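Local structure of uncharacterized ParM protein (Staphylococcus aureus, 3JS6) at residues A[264-267]-A[268-272]; A[9-13]-A[14-18]; A[335-338]-A[339-342]; A[274-277]-A[278-282]. The protein probably assembles, as an actin-like plasmid segregation protein, into dynamic filaments that move plasmid DNA apart before cell division. All coordinates share one frame; numbering follows the deposited sequence.

Overall arrangement
Four local contacts sample two halves of an actin-like chain. Interactions 1 and 4 follow each other on helix 263-284, their centres 15 Å apart, in the part of the chain related to the C-terminal region of MreB-like proteins. Interaction 2 is the turn of the hairpin formed by strands 4-11 and 15-20, close to the centre of the chain; in actin relatives this hairpin carries a phosphate-binding loop, so it probably faces the nucleotide cleft, without nucleotide in this apo form. Its centre lies 30 Å from that of interaction 1. Interaction 3 closes helix 325-342, whose earlier residues N326, V327 and Y330 pack on D10; the nearest atoms of interactions 2 and 3 remain about 11 Å apart.

Interaction 1 (A[264-267]-A[268-272]); sequences DEFY and KEQDS
The ring of F266 lies obliquely across the carboxamide of Q270, one turn further along helix 263-284, with CE2 of F266 3.9 Å from NE2 of Q270 and the two planes 26° apart. Q270 reaches this place by an uncommon route for a helix: its CG is wedged between backbone N and carbonyl carbon (chi1 87°), which brings CG of Q270 to 3.4 Å from O of Y267. The same two residues, F266 and Q270, are joined through the backbone, N of Q270 to O of F266, at 2.9 Å. Two outside partners add to this: S307 hydrogen-bonds to OE1 of Q270, and F221 meets the F266 ring edge-to-face.

The exposed flank behaves differently. K268 bends at its second and third torsions, so its methylenes pass beside D264 while its charge swings off: CD of K268 is 4.0 Å from OD1 of D264, yet NZ of K268 stands 5.9 Å from that same oxygen. The ammonium leans instead toward D271, where NZ of K268 and OD2 of D271 make a long salt bridge of 3.8 Å.

The chemistry thus divides by side. The buried amide of Q270, with bonding partners of its own, is held against an aromatic ring that also meets F221 of helix 218-228, whereas the exposed K268 and D271 probably attract one another only weakly across their long separation.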
loop_
_atom_site.group_PDB
_atom_site.type_symbol
_atom_site.label_atom_id
_atom_site.label_comp_id
_atom_site.label_asym_id
_atom_site.label_seq_id
_atom_site.Cartn_x
_atom_site.Cartn_y
_atom_site.Cartn_z
ATOM N N ASP A 264 -12.970 -14.302 25.514
ATOM C CA ASP A 264 -12.222 -13.921 26.712
ATOM C C ASP A 264 -10.744 -13.676 26.414
ATOM O O ASP A 264 -10.148 -12.692 26.872
ATOM C CB ASP A 264 -12.350 -15.029 27.762
ATOM C CG ASP A 264 -12.089 -14.536 29.166
ATOM O OD1 ASP A 264 -11.179 -13.696 29.350
ATOM O OD2 ASP A 264 -12.790 -15.003 30.091
ATOM N N GLU A 265 -10.160 -14.590 25.651
ATOM C CA GLU A 265 -8.761 -14.502 25.284
ATOM C C GLU A 265 -8.543 -13.230 24.482
ATOM O O GLU A 265 -7.706 -12.394 24.841
ATOM C CB GLU A 265 -8.349 -15.720 24.452
ATOM C CG GLU A 265 -8.122 -17.007 25.261
ATOM C CD GLU A 265 -9.410 -17.734 25.623
ATOM O OE1 GLU A 265 -10.257 -17.162 26.348
ATOM O OE2 GLU A 265 -9.575 -18.891 25.178
ATOM N N PHE A 266 -9.313 -13.089 23.407
ATOM C CA PHE A 266 -9.221 -11.924 22.543
ATOM C C PHE A 266 -9.092 -10.648 23.357
ATOM O O PHE A 266 -8.059 -9.985 23.313
ATOM C CB PHE A 266 -10.449 -11.830 21.641
ATOM C CG PHE A 266 -10.388 -10.697 20.667
ATOM C CD1 PHE A 266 -9.849 -10.883 19.401
ATOM C CD2 PHE A 266 -10.843 -9.430 21.030
ATOM C CE1 PHE A 266 -9.762 -9.825 18.510
ATOM C CE2 PHE A 266 -10.759 -8.365 20.149
ATOM C CZ PHE A 266 -10.218 -8.563 18.885
ATOM N N TYR A 267 -10.132 -10.314 24.113
ATOM C CA TYR A 267 -10.128 -9.099 24.915
ATOM C C TYR A 267 -8.921 -8.971 25.826
ATOM O O TYR A 267 -8.501 -7.860 26.148
ATOM C CB TYR A 267 -11.405 -8.991 25.752
ATOM C CG TYR A 267 -12.674 -8.789 24.947
ATOM C CD1 TYR A 267 -13.830 -8.286 25.548
ATOM C CD2 TYR A 267 -12.729 -9.122 23.598
ATOM C CE1 TYR A 267 -15.009 -8.123 24.820
ATOM C CE2 TYR A 267 -13.899 -8.965 22.860
ATOM C CZ TYR A 267 -15.034 -8.468 23.476
ATOM O OH TYR A 267 -16.195 -8.342 22.747
ATOM N N LYS A 268 -8.359 -10.101 26.240
ATOM C CA LYS A 268 -7.196 -10.074 27.124
ATOM C C LYS A 268 -5.927 -9.707 26.367
ATOM O O LYS A 268 -5.159 -8.846 26.799
ATOM C CB LYS A 268 -7.033 -11.429 27.821
ATOM C CG LYS A 268 -7.486 -11.453 29.293
ATOM C CD LYS A 268 -8.687 -10.542 29.590
ATOM C CE LYS A 268 -8.245 -9.103 29.911
ATOM N NZ LYS A 268 -9.382 -8.194 30.263
ATOM N N GLU A 269 -5.709 -10.363 25.236
ATOM C CA GLU A 269 -4.542 -10.072 24.427
ATOM C C GLU A 269 -4.624 -8.620 23.945
ATOM O O GLU A 269 -3.673 -7.854 24.084
ATOM C CB GLU A 269 -4.496 -11.015 23.227
ATOM C CG GLU A 269 -3.211 -11.829 23.105
ATOM C CD GLU A 269 -3.031 -12.846 24.230
ATOM O OE1 GLU A 269 -2.800 -12.436 25.389
ATOM O OE2 GLU A 269 -3.127 -14.062 23.953
ATOM N N GLN A 270 -5.772 -8.240 23.388
ATOM C CA GLN A 270 -5.951 -6.884 22.879
ATOM C C GLN A 270 -5.860 -5.841 23.996
ATOM O O GLN A 270 -5.423 -4.716 23.777
ATOM C CB GLN A 270 -7.299 -6.755 22.157
ATOM C CG GLN A 270 -8.462 -6.397 23.076
ATOM C CD GLN A 270 -9.253 -5.188 22.587
ATOM O OE1 GLN A 270 -9.838 -4.453 23.391
ATOM N NE2 GLN A 270 -9.280 -4.984 21.272
ATOM N N ASP A 271 -6.277 -6.209 25.199
ATOM C CA ASP A 271 -6.214 -5.277 26.317
ATOM C C ASP A 271 -4.779 -4.857 26.581
ATOM O O ASP A 271 -4.498 -3.684 26.858
ATOM C CB ASP A 271 -6.783 -5.925 27.573
ATOM C CG ASP A 271 -8.099 -5.320 27.983
ATOM O OD1 ASP A 271 -9.053 -5.365 27.172
ATOM O OD2 ASP A 271 -8.175 -4.799 29.117
ATOM N N SER A 272 -3.876 -5.830 26.501
ATOM C CA SER A 272 -2.458 -5.585 26.736
ATOM C C SER A 272 -1.798 -4.873 25.555
ATOM O O SER A 272 -0.917 -4.038 25.737
ATOM C CB SER A 272 -1.740 -6.906 27.014
ATOM O OG SER A 272 -2.113 -7.901 26.071
#

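Interaction 2 (A[9-13]-A[14-18]); sequences LDFGN and GFVKG
The F11 ring is met obliquely by V16, the two side chains lying side by side and pointing the same way, with CD2 of F11 3.8 Å from CG2 of V16. At the F15 ring it is the edge that is approached, by OD1 of N13 from near the ring plane, although N13 is poorly ordered. F11 and V16 form a non-hydrogen-bonded antiparallel pair, followed by the hydrogen-bonded pair D10 and K17, joined in both directions: N of D10 to O of K17 and N of K17 to O of D10, each 2.9 Å.

On the other face of the hairpin from F11, D10 and K17 run alongside each other. D10 sends CG anti to its N (chi1 180°), and the K17 chain folds at chi2 and chi3, bringing CE of K17 to 3.4 Å from OD2 of D10. The K17 ammonium group bends back over its own strand: NZ of K17 bonds to O of F15 at 3.1 Å from above the carbonyl plane, and the salt bridge from NZ of K17 to OD2 of D10 is long, 4.0 Å. An inverse gamma turn is centred on F11. The position after the first strand matches the phosphate-binding hairpin of actin relatives, a role that is probable here.

Helix 90-104 covers the side of L9, F11 and V16, its F92 ring meeting F11 edge-to-face; D10 and K17 pack on helix 325-342, and strand 23-33 pairs antiparallel with the other edge of 15-20.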
loop_
_atom_site.group_PDB
_atom_site.type_symbol
_atom_site.label_atom_id
_atom_site.label_comp_id
_atom_site.label_asym_id
_atom_site.label_seq_id
_atom_site.Cartn_x
_atom_site.Cartn_y
_atom_site.Cartn_z
ATOM N N LEU A 9 -0.204 4.423 -6.947
ATOM C CA LEU A 9 0.340 3.090 -6.668
ATOM C C LEU A 9 0.955 3.029 -5.295
ATOM O O LEU A 9 1.551 3.996 -4.838
ATOM C CB LEU A 9 1.414 2.744 -7.693
ATOM C CG LEU A 9 0.904 2.348 -9.080
ATOM C CD1 LEU A 9 2.065 2.345 -10.107
ATOM C CD2 LEU A 9 0.256 0.943 -8.979
ATOM N N ASP A 10 0.823 1.877 -4.649
ATOM C CA ASP A 10 1.366 1.694 -3.301
ATOM C C ASP A 10 2.019 0.323 -3.283
ATOM O O ASP A 10 1.312 -0.692 -3.224
ATOM C CB ASP A 10 0.206 1.730 -2.310
ATOM C CG ASP A 10 0.655 1.555 -0.850
ATOM O OD1 ASP A 10 1.870 1.425 -0.579
ATOM O OD2 ASP A 10 -0.230 1.569 0.031
ATOM N N PHE A 11 3.345 0.286 -3.363
ATOM C CA PHE A 11 4.071 -0.979 -3.367
ATOM C C PHE A 11 4.448 -1.332 -1.934
ATOM O O PHE A 11 5.574 -1.128 -1.505
ATOM C CB PHE A 11 5.321 -0.870 -4.237
ATOM C CG PHE A 11 5.019 -0.566 -5.679
ATOM C CD1 PHE A 11 5.016 0.748 -6.149
ATOM C CD2 PHE A 11 4.693 -1.596 -6.556
ATOM C CE1 PHE A 11 4.690 1.033 -7.486
ATOM C CE2 PHE A 11 4.362 -1.322 -7.901
ATOM C CZ PHE A 11 4.361 -0.002 -8.357
ATOM N N GLY A 12 3.487 -1.867 -1.200
ATOM C CA GLY A 12 3.724 -2.178 0.193
ATOM C C GLY A 12 4.213 -3.557 0.561
ATOM O O GLY A 12 4.621 -4.373 -0.282
ATOM N N ASN A 13 4.187 -3.771 1.873
ATOM C CA ASN A 13 4.572 -5.012 2.520
ATOM C C ASN A 13 4.481 -6.207 1.580
ATOM O O ASN A 13 5.413 -6.501 0.827
ATOM C CB ASN A 13 3.657 -5.232 3.733
ATOM C CG ASN A 13 2.291 -4.550 3.570
ATOM O OD1 ASN A 13 1.650 -4.646 2.512
ATOM N ND2 ASN A 13 1.842 -3.863 4.624
ATOM N N GLY A 14 3.346 -6.891 1.636
ATOM C CA GLY A 14 3.130 -8.048 0.796
ATOM C C GLY A 14 2.081 -7.841 -0.281
ATOM O O GLY A 14 1.760 -8.780 -1.001
ATOM N N PHE A 15 1.559 -6.620 -0.410
ATOM C CA PHE A 15 0.528 -6.342 -1.414
ATOM C C PHE A 15 0.784 -5.046 -2.177
ATOM O O PHE A 15 1.303 -4.083 -1.619
ATOM C CB PHE A 15 -0.838 -6.204 -0.749
ATOM C CG PHE A 15 -1.378 -7.475 -0.185
ATOM C CD1 PHE A 15 -2.120 -8.339 -0.979
ATOM C CD2 PHE A 15 -1.147 -7.811 1.144
ATOM C CE1 PHE A 15 -2.628 -9.525 -0.460
ATOM C CE2 PHE A 15 -1.648 -8.993 1.674
ATOM C CZ PHE A 15 -2.393 -9.854 0.869
ATOM N N VAL A 16 0.393 -5.025 -3.447
ATOM C CA VAL A 16 0.526 -3.820 -4.263
ATOM C C VAL A 16 -0.897 -3.309 -4.448
ATOM O O VAL A 16 -1.786 -4.085 -4.817
ATOM C CB VAL A 16 1.120 -4.132 -5.651
ATOM C CG1 VAL A 16 1.052 -2.897 -6.533
ATOM C CG2 VAL A 16 2.561 -4.589 -5.508
ATOM N N LYS A 17 -1.125 -2.031 -4.172
ATOM C CA LYS A 17 -2.456 -1.445 -4.340
ATOM C C LYS A 17 -2.337 -0.447 -5.500
ATOM O O LYS A 17 -1.337 0.248 -5.610
ATOM C CB LYS A 17 -2.894 -0.678 -3.078
ATOM C CG LYS A 17 -3.482 -1.553 -1.946
ATOM C CD LYS A 17 -2.437 -2.380 -1.243
ATOM C CE LYS A 17 -1.363 -1.522 -0.596
ATOM N NZ LYS A 17 -0.448 -2.372 0.249
ATOM N N GLY A 18 -3.363 -0.388 -6.338
ATOM C CA GLY A 18 -3.360 0.526 -7.459
ATOM C C GLY A 18 -4.723 1.153 -7.700
ATOM O O GLY A 18 -5.760 0.553 -7.431
#

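Interaction 3 (A[335-338]-A[339-342]); sequences ELLK and NKVE
The shortest sound polar bond joins N of E342 to O of K338 at 2.9 Å, with an N-H...O angle of 148°, in the last turn of helix 325-342. The side chains of the same two residues also meet, on the side facing strand 4-11. K338 is extended throughout, CG anti to its backbone N (chi1 168°), and passes at a slant to the E342 chain; the carboxylate is met by a methylene, CE of K338 lying 3.7 Å from OE2 of E342. The charged ends stand further off, NZ of K338 being 4.7 Å from OE2 of E342, so any attraction between them would be diffuse. The ammonium group has another partner, a weak hydrogen bond to O of V4.

N339 folds back over the preceding turn instead. Its CG turns beside its own N (chi1 -60°), which places ND2 of N339 3.3 Å from O of E335, but the angle is too poor for a hydrogen bond; that oxygen is taken by N of N339 at 3.0 Å. The side-chain nitrogen ND2 of N339 also approaches L336, 4.1 Å from CD2 of L336. Two residues on, CG2 of V341 presses on O of L337 at 3.2 Å.

Two strands contact this helix end. E335, K338 and E342 lie against strand 4-11 at V6 and V4, while L337 and V341 touch K158 and K155 of strand 148-161.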
loop_
_atom_site.group_PDB
_atom_site.type_symbol
_atom_site.label_atom_id
_atom_site.label_comp_id
_atom_site.label_asym_id
_atom_site.label_seq_id
_atom_site.Cartn_x
_atom_site.Cartn_y
_atom_site.Cartn_z
ATOM N N GLU A 335 -3.417 14.456 -8.754
ATOM C CA GLU A 335 -4.343 15.380 -9.419
ATOM C C GLU A 335 -3.698 16.749 -9.538
ATOM O O GLU A 335 -3.828 17.428 -10.569
ATOM C CB GLU A 335 -5.641 15.520 -8.624
ATOM C CG GLU A 335 -6.531 14.272 -8.608
ATOM C CD GLU A 335 -7.168 13.974 -9.958
ATOM O OE1 GLU A 335 -7.901 12.964 -10.055
ATOM O OE2 GLU A 335 -6.943 14.743 -10.921
ATOM N N LEU A 336 -3.016 17.152 -8.467
ATOM C CA LEU A 336 -2.330 18.436 -8.449
ATOM C C LEU A 336 -1.178 18.392 -9.429
ATOM O O LEU A 336 -0.904 19.376 -10.119
ATOM C CB LEU A 336 -1.807 18.747 -7.052
ATOM C CG LEU A 336 -2.897 19.050 -6.017
ATOM C CD1 LEU A 336 -2.229 19.468 -4.730
ATOM C CD2 LEU A 336 -3.813 20.162 -6.512
ATOM N N LEU A 337 -0.494 17.252 -9.507
ATOM C CA LEU A 337 0.618 17.155 -10.458
ATOM C C LEU A 337 0.062 17.201 -11.892
ATOM O O LEU A 337 0.692 17.759 -12.808
ATOM C CB LEU A 337 1.413 15.858 -10.245
ATOM C CG LEU A 337 2.686 15.721 -11.089
ATOM C CD1 LEU A 337 3.653 16.857 -10.757
ATOM C CD2 LEU A 337 3.329 14.388 -10.824
ATOM N N LYS A 338 -1.112 16.617 -12.087
ATOM C CA LYS A 338 -1.755 16.606 -13.397
ATOM C C LYS A 338 -2.089 18.043 -13.828
ATOM O O LYS A 338 -1.946 18.404 -14.995
ATOM C CB LYS A 338 -3.032 15.770 -13.354
ATOM C CG LYS A 338 -3.931 15.923 -14.579
ATOM C CD LYS A 338 -5.159 15.048 -14.455
ATOM C CE LYS A 338 -6.185 15.380 -15.522
ATOM N NZ LYS A 338 -7.342 14.463 -15.464
ATOM N N ASN A 339 -2.542 18.865 -12.894
ATOM C CA ASN A 339 -2.847 20.247 -13.257
ATOM C C ASN A 339 -1.553 20.965 -13.623
ATOM O O ASN A 339 -1.494 21.681 -14.623
ATOM C CB ASN A 339 -3.533 20.987 -12.110
ATOM C CG ASN A 339 -4.833 20.340 -11.713
ATOM O OD1 ASN A 339 -5.555 19.803 -12.560
ATOM N ND2 ASN A 339 -5.154 20.397 -10.425
ATOM N N LYS A 340 -0.509 20.766 -12.825
ATOM C CA LYS A 340 0.757 21.422 -13.114
ATOM C C LYS A 340 1.222 21.110 -14.537
ATOM O O LYS A 340 1.771 21.971 -15.229
ATOM C CB LYS A 340 1.826 20.990 -12.116
ATOM C CG LYS A 340 3.164 21.661 -12.355
ATOM C CD LYS A 340 4.215 21.196 -11.365
ATOM C CE LYS A 340 5.583 21.748 -11.738
ATOM N NZ LYS A 340 6.653 21.138 -10.903
ATOM N N VAL A 341 0.968 19.880 -14.972
ATOM C CA VAL A 341 1.352 19.413 -16.298
ATOM C C VAL A 341 0.447 19.932 -17.419
ATOM O O VAL A 341 0.918 20.230 -18.528
ATOM C CB VAL A 341 1.386 17.861 -16.317
ATOM C CG1 VAL A 341 1.542 17.334 -17.734
ATOM C CG2 VAL A 341 2.534 17.383 -15.436
ATOM N N GLU A 342 -0.848 20.048 -17.139
ATOM C CA GLU A 342 -1.788 20.524 -18.153
ATOM C C GLU A 342 -1.611 22.020 -18.399
ATOM O O GLU A 342 -2.090 22.562 -19.395
ATOM C CB GLU A 342 -3.228 20.182 -17.750
ATOM C CG GLU A 342 -3.425 18.683 -17.539
ATOM C CD GLU A 342 -4.838 18.208 -17.800
ATOM O OE1 GLU A 342 -5.791 18.819 -17.265
ATOM O OE2 GLU A 342 -4.988 17.208 -18.539
#

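Interaction 4 (A[274-277]-A[278-282]); sequences IEEV and MSNFE
I274 comes first on this part of helix 263-284, and O of I274 accepts from N of selenomethionine M278 at 3.0 Å. E275 follows, and its carbonyl is gripped twice: OG of S279 donates to O of E275 at 2.6 Å, and N of S279 bonds to the same O of E275 at 3.0 Å, the two donors arriving from opposite faces of the carbonyl plane. The hydroxyl gets there because OG of S279 turns beside its own backbone N (chi1 -64°), back toward the preceding turn. The E275 chain bends at chi2 so that its carboxylate curls over the same serine, OE1 of E275 standing 3.0 Å from OG of S279.

E276 runs extended beside N280, both pointing the same way. It is a methylene that meets the amide, CG of E276 lying 4.1 Å from ND2 of N280, and the carboxylate and amide planes are turned 45° apart; E276 pairs in a salt bridge with K216, just past the end of strand 205-214. V277 lies alongside M278, where the very short approach of their methyl groups is doubtful. O of V277 accepts from N of F281 at 3.0 Å and also lies in plane at the edge of the F281 ring, 3.9 Å from CD1 of F281.

At E275 the S279 hydroxyl adds a second donor to the carbonyl and gains an acceptor within its own helix. V277, M278 and F281 instead pack on strand 185-191, M278 also on L308 and Y311 of helix 301-311, so burying that face probably strands few polar side-chain groups.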
loop_
_atom_site.group_PDB
_atom_site.type_symbol
_atom_site.label_atom_id
_atom_site.label_comp_id
_atom_site.label_asym_id
_atom_site.label_seq_id
_atom_site.Cartn_x
_atom_site.Cartn_y
_atom_site.Cartn_z
ATOM N N ILE A 274 -3.237 -2.758 23.486
ATOM C CA ILE A 274 -3.625 -1.360 23.540
ATOM C C ILE A 274 -2.981 -0.595 24.685
ATOM O O ILE A 274 -2.623 0.578 24.537
ATOM C CB ILE A 274 -5.165 -1.208 23.607
ATOM C CG1 ILE A 274 -5.786 -1.717 22.299
ATOM C CG2 ILE A 274 -5.531 0.239 23.836
ATOM C CD1 ILE A 274 -7.295 -1.554 22.223
ATOM N N GLU A 275 -2.820 -1.241 25.833
ATOM C CA GLU A 275 -2.196 -0.545 26.950
ATOM C C GLU A 275 -0.742 -0.253 26.591
ATOM O O GLU A 275 -0.210 0.799 26.897
ATOM C CB GLU A 275 -2.275 -1.400 28.221
ATOM C CG GLU A 275 -1.345 -0.949 29.342
ATOM C CD GLU A 275 -1.804 0.324 30.035
ATOM O OE1 GLU A 275 -1.823 1.395 29.393
ATOM O OE2 GLU A 275 -2.145 0.249 31.234
ATOM N N GLU A 276 -0.098 -1.197 25.929
ATOM C CA GLU A 276 1.286 -0.987 25.557
ATOM C C GLU A 276 1.418 0.152 24.547
ATOM O O GLU A 276 2.279 1.024 24.686
ATOM C CB GLU A 276 1.883 -2.262 24.956
ATOM C CG GLU A 276 3.324 -2.075 24.521
ATOM C CD GLU A 276 3.967 -3.368 24.084
ATOM O OE1 GLU A 276 3.837 -4.360 24.826
ATOM O OE2 GLU A 276 4.607 -3.393 23.013
ATOM N N VAL A 277 0.559 0.150 23.536
ATOM C CA VAL A 277 0.646 1.178 22.504
ATOM C C VAL A 277 0.405 2.575 23.049
ATOM O O VAL A 277 1.185 3.488 22.803
ATOM C CB VAL A 277 -0.342 0.896 21.346
ATOM C CG1 VAL A 277 -0.175 1.945 20.267
ATOM C CG2 VAL A 277 -0.083 -0.487 20.768
HETATM N N MSE A 278 -0.668 2.756 23.804
HETATM C CA MSE A 278 -0.945 4.080 24.342
HETATM C C MSE A 278 0.074 4.507 25.385
HETATM O O MSE A 278 0.359 5.695 25.519
HETATM C CB MSE A 278 -2.365 4.146 24.898
HETATM C CG MSE A 278 -3.443 4.246 23.796
HETATM SE SE MSE A 278 -2.762 4.761 22.021
HETATM C CE MSE A 278 -2.915 3.047 21.157
ATOM N N SER A 279 0.630 3.549 26.126
ATOM C CA SER A 279 1.644 3.905 27.114
ATOM C C SER A 279 2.857 4.462 26.367
ATOM O O SER A 279 3.442 5.461 26.772
ATOM C CB SER A 279 2.066 2.686 27.938
ATOM O OG SER A 279 0.972 2.196 28.690
ATOM N N ASN A 280 3.234 3.817 25.269
ATOM C CA ASN A 280 4.382 4.306 24.503
ATOM C C ASN A 280 4.104 5.688 23.931
ATOM O O ASN A 280 4.989 6.546 23.881
ATOM C CB ASN A 280 4.737 3.329 23.388
ATOM C CG ASN A 280 5.379 2.070 23.921
ATOM O OD1 ASN A 280 5.765 2.012 25.081
ATOM N ND2 ASN A 280 5.515 1.070 23.078
ATOM N N PHE A 281 2.859 5.901 23.526
ATOM C CA PHE A 281 2.437 7.176 22.976
ATOM C C PHE A 281 2.666 8.272 24.001
ATOM O O PHE A 281 3.259 9.314 23.717
ATOM C CB PHE A 281 0.950 7.130 22.649
ATOM C CG PHE A 281 0.639 7.460 21.236
ATOM C CD1 PHE A 281 0.570 6.461 20.278
ATOM C CD2 PHE A 281 0.459 8.783 20.849
ATOM C CE1 PHE A 281 0.323 6.783 18.938
ATOM C CE2 PHE A 281 0.215 9.113 19.528
ATOM C CZ PHE A 281 0.148 8.118 18.570
ATOM N N GLU A 282 2.190 8.037 25.212
ATOM C CA GLU A 282 2.347 9.042 26.237
ATOM C C GLU A 282 3.807 9.322 26.565
ATOM O O GLU A 282 4.158 10.447 26.891
ATOM C CB GLU A 282 1.583 8.635 27.493
ATOM C CG GLU A 282 1.201 9.821 28.352
ATOM C CD GLU A 282 -0.058 9.571 29.146
ATOM O OE1 GLU A 282 -0.025 8.698 30.041
ATOM O OE2 GLU A 282 -1.080 10.243 28.863
#